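Local structure of glucose-1-phosphate thymidylyltransferase (Bacillus anthracis, 4ECM) at residues A[154-160]-A[189-195]. The protein catalyses the transfer of a thymidylyl group from dTTP to glucose 1-phosphate, giving dTDP-glucose and pyrophosphate, a step in dTDP-L-rhamnose biosynthesis. Residues are numbered along the deposited sequence; the frame is centred on the assembly and turned at random.
With DAU (2'deoxy-thymidine-5'-diphospho-alpha-D-glucose), chain B.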
loop_
_atom_site.group_PDB
_atom_site.type_symbol
_atom_site.label_atom_id
_atom_site.label_comp_id
_atom_site.label_asym_id
_atom_site.label_seq_id
_atom_site.Cartn_x
_atom_site.Cartn_y
_atom_site.Cartn_z
ATOM N N LYS A 154 37.399 -5.724 -6.074
ATOM C CA LYS A 154 37.358 -6.970 -6.809
ATOM C C LYS A 154 36.048 -7.046 -7.591
ATOM O O LYS A 154 34.983 -6.684 -7.084
ATOM C CB LYS A 154 37.471 -8.170 -5.851
ATOM C CG LYS A 154 37.344 -9.547 -6.525
ATOM C CD LYS A 154 37.463 -10.714 -5.533
ATOM C CE LYS A 154 38.886 -10.884 -4.935
ATOM N NZ LYS A 154 39.965 -11.230 -5.910
ATOM N N VAL A 155 36.151 -7.498 -8.831
ATOM C CA VAL A 155 35.005 -7.679 -9.715
ATOM C C VAL A 155 34.981 -9.144 -10.120
ATOM O O VAL A 155 36.037 -9.820 -10.113
ATOM C CB VAL A 155 35.062 -6.753 -10.960
ATOM C CG1 VAL A 155 34.926 -5.296 -10.531
ATOM C CG2 VAL A 155 36.354 -6.972 -11.766
ATOM N N LEU A 156 33.781 -9.637 -10.424
ATOM C CA LEU A 156 33.564 -11.032 -10.799
ATOM C C LEU A 156 33.087 -11.059 -12.241
ATOM O O LEU A 156 32.131 -10.362 -12.594
ATOM C CB LEU A 156 32.533 -11.680 -9.881
ATOM C CG LEU A 156 32.835 -11.582 -8.379
ATOM C CD1 LEU A 156 31.785 -12.364 -7.550
ATOM C CD2 LEU A 156 34.253 -12.064 -8.057
ATOM N N LEU A 157 33.745 -11.876 -13.062
ATOM C CA LEU A 157 33.488 -11.922 -14.502
ATOM C C LEU A 157 32.758 -13.170 -14.979
ATOM O O LEU A 157 32.891 -14.256 -14.403
ATOM C CB LEU A 157 34.807 -11.835 -15.279
ATOM C CG LEU A 157 35.781 -10.700 -14.925
ATOM C CD1 LEU A 157 37.018 -10.762 -15.844
ATOM C CD2 LEU A 157 35.089 -9.348 -15.007
ATOM N N GLN A 158 31.980 -12.981 -16.043
ATOM C CA GLN A 158 31.274 -14.058 -16.710
ATOM C C GLN A 158 31.420 -13.916 -18.199
ATOM O O GLN A 158 31.154 -12.857 -18.751
ATOM C CB GLN A 158 29.787 -14.035 -16.399
ATOM C CG GLN A 158 29.407 -14.869 -15.226
ATOM C CD GLN A 158 29.392 -16.372 -15.540
ATOM O OE1 GLN A 158 29.546 -17.188 -14.656
ATOM N NE2 GLN A 158 29.180 -16.714 -16.783
ATOM N N SER A 159 31.843 -14.994 -18.848
ATOM C CA SER A 159 31.954 -15.015 -20.295
ATOM C C SER A 159 30.528 -15.153 -20.806
ATOM O O SER A 159 29.800 -16.032 -20.359
ATOM C CB SER A 159 32.813 -16.184 -20.757
ATOM O OG SER A 159 32.959 -16.153 -22.166
ATOM N N VAL A 160 30.114 -14.257 -21.694
ATOM C CA VAL A 160 28.745 -14.266 -22.224
ATOM C C VAL A 160 28.675 -14.166 -23.739
ATOM O O VAL A 160 29.635 -13.750 -24.397
ATOM C CB VAL A 160 27.906 -13.091 -21.630
ATOM C CG1 VAL A 160 27.803 -13.195 -20.078
ATOM C CG2 VAL A 160 28.484 -11.738 -22.035
ATOM N N SER A 189 34.439 -11.039 -24.503
ATOM C CA SER A 189 33.120 -11.487 -24.065
ATOM C C SER A 189 33.047 -11.611 -22.523
ATOM O O SER A 189 32.128 -12.242 -21.982
ATOM C CB SER A 189 32.734 -12.800 -24.750
ATOM O OG SER A 189 33.637 -13.817 -24.421
ATOM N N TYR A 190 33.998 -10.989 -21.827
ATOM C CA TYR A 190 34.004 -11.000 -20.361
ATOM C C TYR A 190 33.116 -9.909 -19.774
ATOM O O TYR A 190 33.527 -8.761 -19.702
ATOM C CB TYR A 190 35.409 -10.786 -19.811
ATOM C CG TYR A 190 36.396 -11.903 -20.090
ATOM C CD1 TYR A 190 36.298 -13.140 -19.442
ATOM C CD2 TYR A 190 37.470 -11.697 -20.950
ATOM C CE1 TYR A 190 37.243 -14.169 -19.692
ATOM C CE2 TYR A 190 38.411 -12.702 -21.201
ATOM C CZ TYR A 190 38.300 -13.931 -20.580
ATOM O OH TYR A 190 39.269 -14.895 -20.853
ATOM N N ALA A 191 31.904 -10.266 -19.359
ATOM C CA ALA A 191 31.000 -9.315 -18.734
ATOM C C ALA A 191 31.389 -9.106 -17.284
ATOM O O ALA A 191 31.681 -10.069 -16.573
ATOM C CB ALA A 191 29.548 -9.818 -18.809
ATOM N N VAL A 192 31.409 -7.849 -16.842
ATOM C CA VAL A 192 31.687 -7.526 -15.443
ATOM C C VAL A 192 30.317 -7.565 -14.761
ATOM O O VAL A 192 29.477 -6.675 -14.951
ATOM C CB VAL A 192 32.378 -6.152 -15.282
ATOM C CG1 VAL A 192 32.631 -5.828 -13.801
ATOM C CG2 VAL A 192 33.686 -6.123 -16.043
ATOM N N THR A 193 30.091 -8.619 -13.989
ATOM C CA THR A 193 28.809 -8.830 -13.341
ATOM C C THR A 193 28.525 -7.794 -12.279
ATOM O O THR A 193 29.420 -7.067 -11.854
ATOM C CB THR A 193 28.741 -10.186 -12.650
ATOM O OG1 THR A 193 29.676 -10.209 -11.567
ATOM C CG2 THR A 193 29.044 -11.303 -13.632
ATOM N N GLY A 194 27.263 -7.775 -11.834
ATOM C CA GLY A 194 26.797 -6.858 -10.815
ATOM C C GLY A 194 27.030 -7.313 -9.381
ATOM O O GLY A 194 26.143 -7.164 -8.527
ATOM N N ILE A 195 28.205 -7.883 -9.120
ATOM C CA ILE A 195 28.599 -8.290 -7.779
ATOM C C ILE A 195 29.944 -7.643 -7.586
ATOM O O ILE A 195 30.909 -8.023 -8.246
ATOM C CB ILE A 195 28.747 -9.804 -7.594
ATOM C CG1 ILE A 195 27.458 -10.554 -7.958
ATOM C CG2 ILE A 195 29.112 -10.110 -6.125
ATOM C CD1 ILE A 195 27.170 -10.646 -9.423
HETATM O O6 DAU B . 23.851 -6.838 -14.830
HETATM C C6 DAU B . 25.240 -6.517 -14.926
HETATM C C5 DAU B . 25.402 -5.105 -15.472
HETATM O O5 DAU B . 24.669 -4.232 -14.618
HETATM C C4 DAU B . 26.875 -4.689 -15.544
HETATM O O4 DAU B . 27.588 -5.507 -16.464
HETATM C C3 DAU B . 27.043 -3.230 -15.960
HETATM O O3 DAU B . 28.442 -2.883 -15.882
HETATM C C2 DAU B . 26.204 -2.362 -15.016
HETATM O O2 DAU B . 26.234 -0.980 -15.423
HETATM C C1 DAU B . 24.760 -2.844 -14.961
HETATM O O1 DAU B . 24.147 -2.617 -16.225
HETATM P P2 DAU B . 22.543 -2.496 -16.357
HETATM O O3P DAU B . 21.894 -3.857 -16.269
HETATM O O4P DAU B . 22.275 -1.590 -17.526
HETATM O OPP DAU B . 22.149 -1.731 -14.988
HETATM P P DAU B . 20.625 -1.380 -14.610
HETATM O O1P DAU B . 19.718 -2.450 -15.169
HETATM O O2P DAU B . 20.392 0.052 -14.929
HETATM O "O5'" DAU B . 20.616 -1.561 -13.007
HETATM C "C5'" DAU B . 20.717 -2.858 -12.458
HETATM C "C4'" DAU B . 20.285 -2.954 -10.994
HETATM O "O4'" DAU B . 20.743 -1.876 -10.179
HETATM C "C3'" DAU B . 18.786 -3.060 -10.822
HETATM O "O3'" DAU B . 18.575 -4.241 -10.043
HETATM C "C2'" DAU B . 18.367 -1.828 -10.057
HETATM C "C1'" DAU B . 19.666 -1.289 -9.477
HETATM N N11 DAU B . 19.901 0.155 -9.647
HETATM C C61 DAU B . 19.921 0.678 -10.965
HETATM C C51 DAU B . 19.798 2.035 -11.187
HETATM C C5A DAU B . 19.931 2.589 -12.590
HETATM C C21 DAU B . 19.538 1.017 -8.595
HETATM O O21 DAU B . 19.444 0.506 -7.359
HETATM N N31 DAU B . 19.414 2.355 -8.776
HETATM C C41 DAU B . 19.521 2.903 -10.015
HETATM O O41 DAU B . 19.374 4.237 -10.181
HETATM O O HOH W 1 31.784 -7.516 -10.711
HETATM O O HOH W 2 35.253 -14.266 -22.251
HETATM O O HOH W 3 31.737 -16.423 -24.281
#
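Val192 spreads its two methyls over two residues of the antiparallel partner strand: CG2 meets Leu157 CD2 at 3.7 Å, and CG1, anti to the backbone N (chi1 179°), lies against CB and CG1 of Val155. Past the corner at Gly194, Ile195 CG2 packs on Leu156 CD1, while on the face of Gln158 and Ala191 the CB of Ala191 touches both methyls of Val160. Gln158 and Ala191 form a hydrogen-bonded pair, with Gln158 N to Ala191 O at 3.0 Å and nearly straight (164°). Leu156 O is gripped twice by Thr193: its N lies almost in line with the carbonyl, and its OG1, 2.7 Å from Leu156 O, comes from above the carbonyl plane. A water accepts from Leu156 N and lies 2.7 Å from both Thr193 O and Ile195 O, at the corner the chain turns at Gly194. At the other end Val160 N donates to Ser189 O (2.9 Å). Val192 O accepts from O4 of the dTDP-glucose (2.7 Å), so strand 190-198 lines the glucose end of the pocket. Within the mixed central sheet, strand 153-159 runs between strands 190-198 and 232-236; Ala169 of strand 167-172 touches Leu157 and Val192. Trp241, from the separate strand 241-243, packs against Thr193 and Ile195.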